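Local coordinates for uncharacterized protein (Bacteroides eggerthii, PDB 4FTD) that is of unknown function but pairs an immunoglobulin-like domain with a six-bladed beta-propeller and may take part in carbohydrate metabolism, at residues Phe262-Pro275 with Asn286-Thr300. Residues are numbered along the deposited sequence; the frame is centred on the assembly and turned at random.
Sequences FFGDNAATEFLKVP and NIKVLPSKSDATMVT
F271 and L290 face each other as an antiparallel hydrogen-bonded pair where the third strand of a propeller blade, 270-277, meets its outermost strand, 281-291. L290 N gives F271 O a nearly straight bond of 2.8 Å (173°), and F271 N returns one to L290 O. K273 and K288 repeat the exchange two residues along, and S292 N reaches T269 O from above its carbonyl plane. The F271 side chain leaves the strand with CB 4.4 Å from L290 CB. With CG anti to the carbonyl carbon (chi1 -78°), the ring extends over S292 toward T300: CE1 lies 3.7 Å from S292 OG, and CZ at the tip 3.6 Å from T300 CG2, with T300 OG1 at the ring edge. T300 OG1 itself is bonded to S314 O in the next blade. L290 CD1 reaches the in-plane edge of the F262 ring, 3.8 Å from F262 CE2, and touches K273 CB; K273 NZ forms a salt bridge with E325. On the other face, L272 CD2 packs alongside V289 CG2. A268 CB points into the 293-297 bend, 3.6 Å from T297 N. One water donates to both D265 O and T297 O; a second donates to E270 O, lies 2.7 Å from S292 OG and sits above one F271 face, toward its rim. Backbone bonds thus set the strand register, whereas F271, A268 and water join the strand and its D265-A268 turn to the chain entering the next blade.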
loop_
_atom_site.group_PDB
_atom_site.type_symbol
_atom_site.label_atom_id
_atom_site.label_comp_id
_atom_site.label_asym_id
_atom_site.label_seq_id
_atom_site.Cartn_x
_atom_site.Cartn_y
_atom_site.Cartn_z
ATOM N N PHE A 262 -5.172 3.050 -19.860
ATOM C CA PHE A 262 -6.444 3.754 -19.882
ATOM C C PHE A 262 -6.175 5.260 -19.841
ATOM O O PHE A 262 -5.509 5.734 -18.912
ATOM C CB PHE A 262 -7.287 3.378 -18.680
ATOM C CG PHE A 262 -7.769 1.936 -18.681
ATOM C CD1 PHE A 262 -7.024 0.935 -18.068
ATOM C CD2 PHE A 262 -9.001 1.612 -19.214
ATOM C CE1 PHE A 262 -7.491 -0.359 -18.023
ATOM C CE2 PHE A 262 -9.442 0.299 -19.224
ATOM C CZ PHE A 262 -8.678 -0.680 -18.612
ATOM N N PHE A 263 -6.796 5.991 -20.763
ATOM C CA PHE A 263 -6.628 7.439 -20.856
ATOM C C PHE A 263 -7.992 8.093 -20.867
ATOM O O PHE A 263 -8.728 7.993 -21.857
ATOM C CB PHE A 263 -5.915 7.824 -22.119
ATOM C CG PHE A 263 -4.486 7.359 -22.238
ATOM C CD1 PHE A 263 -3.463 7.961 -21.536
ATOM C CD2 PHE A 263 -4.170 6.361 -23.146
ATOM C CE1 PHE A 263 -2.138 7.597 -21.769
ATOM C CE2 PHE A 263 -2.891 6.003 -23.401
ATOM C CZ PHE A 263 -1.862 6.618 -22.728
ATOM N N GLY A 264 -8.354 8.760 -19.787
ATOM C CA GLY A 264 -9.675 9.452 -19.761
ATOM C C GLY A 264 -9.635 10.800 -20.462
ATOM O O GLY A 264 -8.670 11.525 -20.329
ATOM N N ASP A 265 -10.687 11.166 -21.169
ATOM C CA ASP A 265 -10.715 12.477 -21.829
ATOM C C ASP A 265 -10.905 13.561 -20.770
ATOM O O ASP A 265 -11.391 13.286 -19.643
ATOM C CB ASP A 265 -11.706 12.580 -23.002
ATOM C CG ASP A 265 -13.173 12.562 -22.606
ATOM O OD1 ASP A 265 -13.526 11.926 -21.619
ATOM O OD2 ASP A 265 -14.009 13.135 -23.350
ATOM N N ASN A 266 -10.518 14.785 -21.137
ATOM C CA ASN A 266 -10.587 15.899 -20.214
ATOM C C ASN A 266 -12.042 16.123 -19.755
ATOM O O ASN A 266 -12.272 16.336 -18.567
ATOM C CB ASN A 266 -10.011 17.160 -20.832
ATOM C CG ASN A 266 -10.054 18.317 -19.875
ATOM O OD1 ASN A 266 -11.020 19.041 -19.833
ATOM N ND2 ASN A 266 -9.024 18.468 -19.088
ATOM N N ALA A 267 -12.995 15.976 -20.669
ATOM C CA ALA A 267 -14.431 16.195 -20.363
ATOM C C ALA A 267 -15.058 15.044 -19.547
ATOM O O ALA A 267 -16.188 15.130 -19.139
ATOM C CB ALA A 267 -15.223 16.483 -21.658
ATOM N N ALA A 268 -14.333 13.950 -19.346
ATOM C CA ALA A 268 -14.818 12.772 -18.590
ATOM C C ALA A 268 -16.049 12.140 -19.268
ATOM O O ALA A 268 -17.039 11.808 -18.608
ATOM C CB ALA A 268 -15.111 13.136 -17.121
ATOM N N THR A 269 -16.006 12.035 -20.595
ATOM C CA THR A 269 -17.039 11.315 -21.359
ATOM C C THR A 269 -16.613 9.872 -21.618
ATOM O O THR A 269 -17.458 9.009 -21.814
ATOM C CB THR A 269 -17.383 11.961 -22.710
ATOM O OG1 THR A 269 -16.221 11.936 -23.544
ATOM C CG2 THR A 269 -17.924 13.417 -22.536
ATOM N N GLU A 270 -15.314 9.600 -21.657
ATOM C CA GLU A 270 -14.849 8.261 -21.978
ATOM C C GLU A 270 -13.446 8.013 -21.519
ATOM O O GLU A 270 -12.774 8.915 -21.051
ATOM C CB GLU A 270 -14.930 8.048 -23.524
ATOM C CG GLU A 270 -14.372 9.176 -24.444
ATOM C CD GLU A 270 -12.860 9.131 -24.712
ATOM O OE1 GLU A 270 -12.174 8.253 -24.159
ATOM O OE2 GLU A 270 -12.326 9.973 -25.499
ATOM N N PHE A 271 -13.026 6.765 -21.690
ATOM C CA PHE A 271 -11.648 6.332 -21.629
ATOM C C PHE A 271 -11.295 5.697 -22.960
ATOM O O PHE A 271 -12.096 4.995 -23.540
ATOM C CB PHE A 271 -11.456 5.256 -20.568
ATOM C CG PHE A 271 -11.394 5.769 -19.169
ATOM C CD1 PHE A 271 -12.517 5.796 -18.385
ATOM C CD2 PHE A 271 -10.204 6.201 -18.633
ATOM C CE1 PHE A 271 -12.462 6.260 -17.100
ATOM C CE2 PHE A 271 -10.142 6.664 -17.347
ATOM C CZ PHE A 271 -11.272 6.690 -16.575
ATOM N N LEU A 272 -10.085 5.944 -23.422
ATOM C CA LEU A 272 -9.440 5.170 -24.480
ATOM C C LEU A 272 -8.721 4.052 -23.751
ATOM O O LEU A 272 -7.933 4.313 -22.876
ATOM C CB LEU A 272 -8.410 6.007 -25.249
ATOM C CG LEU A 272 -9.021 7.219 -25.978
ATOM C CD1 LEU A 272 -7.954 7.925 -26.818
ATOM C CD2 LEU A 272 -10.249 6.840 -26.829
ATOM N N LYS A 273 -9.072 2.810 -24.060
ATOM C CA LYS A 273 -8.383 1.612 -23.564
ATOM C C LYS A 273 -7.392 1.172 -24.658
ATOM O O LYS A 273 -7.788 0.628 -25.672
ATOM C CB LYS A 273 -9.379 0.476 -23.261
ATOM C CG LYS A 273 -8.678 -0.764 -22.749
ATOM C CD LYS A 273 -9.599 -1.795 -22.135
ATOM C CE LYS A 273 -10.298 -2.623 -23.193
ATOM N NZ LYS A 273 -10.619 -3.950 -22.631
ATOM N N VAL A 274 -6.113 1.376 -24.423
ATOM C CA VAL A 274 -5.049 1.157 -25.435
ATOM C C VAL A 274 -4.293 -0.141 -25.129
ATOM O O VAL A 274 -3.623 -0.219 -24.123
ATOM C CB VAL A 274 -4.094 2.337 -25.438
ATOM C CG1 VAL A 274 -2.984 2.157 -26.486
ATOM C CG2 VAL A 274 -4.865 3.636 -25.724
ATOM N N PRO A 275 -4.428 -1.180 -25.976
ATOM C CA PRO A 275 -3.717 -2.428 -25.627
ATOM C C PRO A 275 -2.227 -2.369 -25.922
ATOM O O PRO A 275 -1.815 -1.738 -26.893
ATOM C CB PRO A 275 -4.363 -3.498 -26.528
ATOM C CG PRO A 275 -5.591 -2.839 -27.086
ATOM C CD PRO A 275 -5.277 -1.363 -27.163
ATOM N N ASN A 286 -7.094 -2.213 -31.979
ATOM C CA ASN A 286 -7.965 -2.623 -30.874
ATOM C C ASN A 286 -8.123 -1.627 -29.743
ATOM O O ASN A 286 -8.487 -2.017 -28.624
ATOM C CB ASN A 286 -7.568 -4.006 -30.359
ATOM C CG ASN A 286 -8.078 -5.085 -31.248
ATOM O OD1 ASN A 286 -9.280 -5.166 -31.488
ATOM N ND2 ASN A 286 -7.185 -5.903 -31.771
ATOM N N ILE A 287 -7.883 -0.350 -30.033
ATOM C CA ILE A 287 -8.196 0.691 -29.059
ATOM C C ILE A 287 -9.704 0.700 -28.934
ATOM O O ILE A 287 -10.386 0.708 -29.938
ATOM C CB ILE A 287 -7.719 2.086 -29.487
ATOM C CG1 ILE A 287 -6.177 2.107 -29.505
ATOM C CG2 ILE A 287 -8.325 3.150 -28.557
ATOM C CD1 ILE A 287 -5.566 3.323 -30.147
ATOM N N LYS A 288 -10.185 0.654 -27.705
ATOM C CA LYS A 288 -11.607 0.705 -27.408
ATOM C C LYS A 288 -11.944 2.022 -26.702
ATOM O O LYS A 288 -11.147 2.548 -25.915
ATOM C CB LYS A 288 -12.032 -0.442 -26.486
ATOM C CG LYS A 288 -11.749 -1.862 -26.942
ATOM C CD LYS A 288 -12.428 -2.265 -28.239
ATOM C CE LYS A 288 -12.167 -3.746 -28.521
ATOM N NZ LYS A 288 -12.068 -4.010 -29.982
ATOM N N VAL A 289 -13.130 2.543 -26.978
ATOM C CA VAL A 289 -13.646 3.762 -26.349
ATOM C C VAL A 289 -14.667 3.266 -25.329
ATOM O O VAL A 289 -15.636 2.626 -25.704
ATOM C CB VAL A 289 -14.293 4.695 -27.386
ATOM C CG1 VAL A 289 -15.001 5.856 -26.697
ATOM C CG2 VAL A 289 -13.207 5.176 -28.392
ATOM N N LEU A 290 -14.434 3.521 -24.043
ATOM C CA LEU A 290 -15.297 3.014 -22.969
ATOM C C LEU A 290 -16.038 4.150 -22.322
ATOM O O LEU A 290 -15.469 5.190 -22.136
ATOM C CB LEU A 290 -14.455 2.307 -21.911
ATOM C CG LEU A 290 -13.529 1.197 -22.426
ATOM C CD1 LEU A 290 -12.620 0.718 -21.291
ATOM C CD2 LEU A 290 -14.324 0.056 -23.063
ATOM N N PRO A 291 -17.287 3.926 -21.891
ATOM C CA PRO A 291 -18.041 5.014 -21.272
ATOM C C PRO A 291 -17.503 5.408 -19.884
ATOM O O PRO A 291 -17.102 4.557 -19.097
ATOM C CB PRO A 291 -19.456 4.420 -21.176
ATOM C CG PRO A 291 -19.185 2.968 -20.922
ATOM C CD PRO A 291 -18.039 2.653 -21.848
ATOM N N SER A 292 -17.398 6.709 -19.634
ATOM C CA SER A 292 -17.013 7.229 -18.309
ATOM C C SER A 292 -18.174 8.092 -17.831
ATOM O O SER A 292 -19.292 7.924 -18.311
ATOM C CB SER A 292 -15.748 8.049 -18.415
ATOM O OG SER A 292 -15.372 8.528 -17.148
ATOM N N LYS A 293 -17.963 8.998 -16.884
ATOM C CA LYS A 293 -19.091 9.890 -16.474
ATOM C C LYS A 293 -18.458 11.149 -15.943
ATOM O O LYS A 293 -17.330 11.089 -15.448
ATOM C CB LYS A 293 -19.975 9.213 -15.453
ATOM C CG LYS A 293 -19.349 8.968 -14.089
ATOM C CD LYS A 293 -19.783 7.643 -13.472
ATOM C CE LYS A 293 -20.962 7.699 -12.578
ATOM N NZ LYS A 293 -21.176 6.319 -12.006
ATOM N N SER A 294 -19.168 12.273 -16.058
ATOM C CA SER A 294 -18.594 13.586 -15.731
ATOM C C SER A 294 -18.038 13.642 -14.307
ATOM O O SER A 294 -17.037 14.290 -14.096
ATOM C CB SER A 294 -19.590 14.731 -15.961
ATOM O OG SER A 294 -20.604 14.586 -15.030
ATOM N N ASP A 295 -18.640 12.909 -13.373
ATOM C CA ASP A 295 -18.167 12.865 -11.985
ATOM C C ASP A 295 -16.770 12.259 -11.804
ATOM O O ASP A 295 -16.187 12.436 -10.749
ATOM C CB ASP A 295 -19.113 12.109 -11.077
ATOM C CG ASP A 295 -20.311 12.962 -10.605
ATOM O OD1 ASP A 295 -20.221 14.210 -10.528
ATOM O OD2 ASP A 295 -21.348 12.368 -10.292
ATOM N N ALA A 296 -16.273 11.510 -12.790
ATOM C CA ALA A 296 -14.889 11.013 -12.762
ATOM C C ALA A 296 -13.920 12.184 -12.812
ATOM O O ALA A 296 -12.881 12.148 -12.160
ATOM C CB ALA A 296 -14.601 10.070 -13.932
ATOM N N THR A 297 -14.275 13.195 -13.607
ATOM C CA THR A 297 -13.427 14.354 -13.930
ATOM C C THR A 297 -12.172 13.937 -14.705
ATOM O O THR A 297 -11.970 12.766 -15.084
ATOM C CB THR A 297 -13.026 15.219 -12.683
ATOM O OG1 THR A 297 -11.951 14.565 -11.979
ATOM C CG2 THR A 297 -14.228 15.469 -11.736
HETATM N N MSE A 298 -11.306 14.911 -14.952
HETATM C CA MSE A 298 -10.000 14.635 -15.548
HETATM C C MSE A 298 -9.015 13.907 -14.623
HETATM O O MSE A 298 -7.997 13.405 -15.133
HETATM C CB MSE A 298 -9.356 15.929 -15.984
HETATM C CG MSE A 298 -9.115 16.896 -14.798
HETATM SE SE MSE A 298 -8.034 18.348 -15.394
HETATM C CE MSE A 298 -6.327 17.503 -15.425
ATOM N N VAL A 299 -9.275 13.918 -13.297
ATOM C CA VAL A 299 -8.466 13.226 -12.272
ATOM C C VAL A 299 -9.176 11.936 -11.908
ATOM O O VAL A 299 -10.050 11.895 -11.050
ATOM C CB VAL A 299 -8.178 14.096 -11.030
ATOM C CG1 VAL A 299 -7.128 13.415 -10.103
ATOM C CG2 VAL A 299 -7.718 15.488 -11.486
ATOM N N THR A 300 -8.789 10.868 -12.603
ATOM C CA THR A 300 -9.459 9.555 -12.514
ATOM C C THR A 300 -8.465 8.487 -12.980
ATOM O O THR A 300 -7.524 8.791 -13.743
ATOM C CB THR A 300 -10.735 9.524 -13.386
ATOM O OG1 THR A 300 -11.440 8.290 -13.226
ATOM C CG2 THR A 300 -10.394 9.783 -14.866
HETATM O O HOH W 1 -11.124 11.638 -17.596
HETATM O O HOH W 2 -13.177 9.711 -18.305
#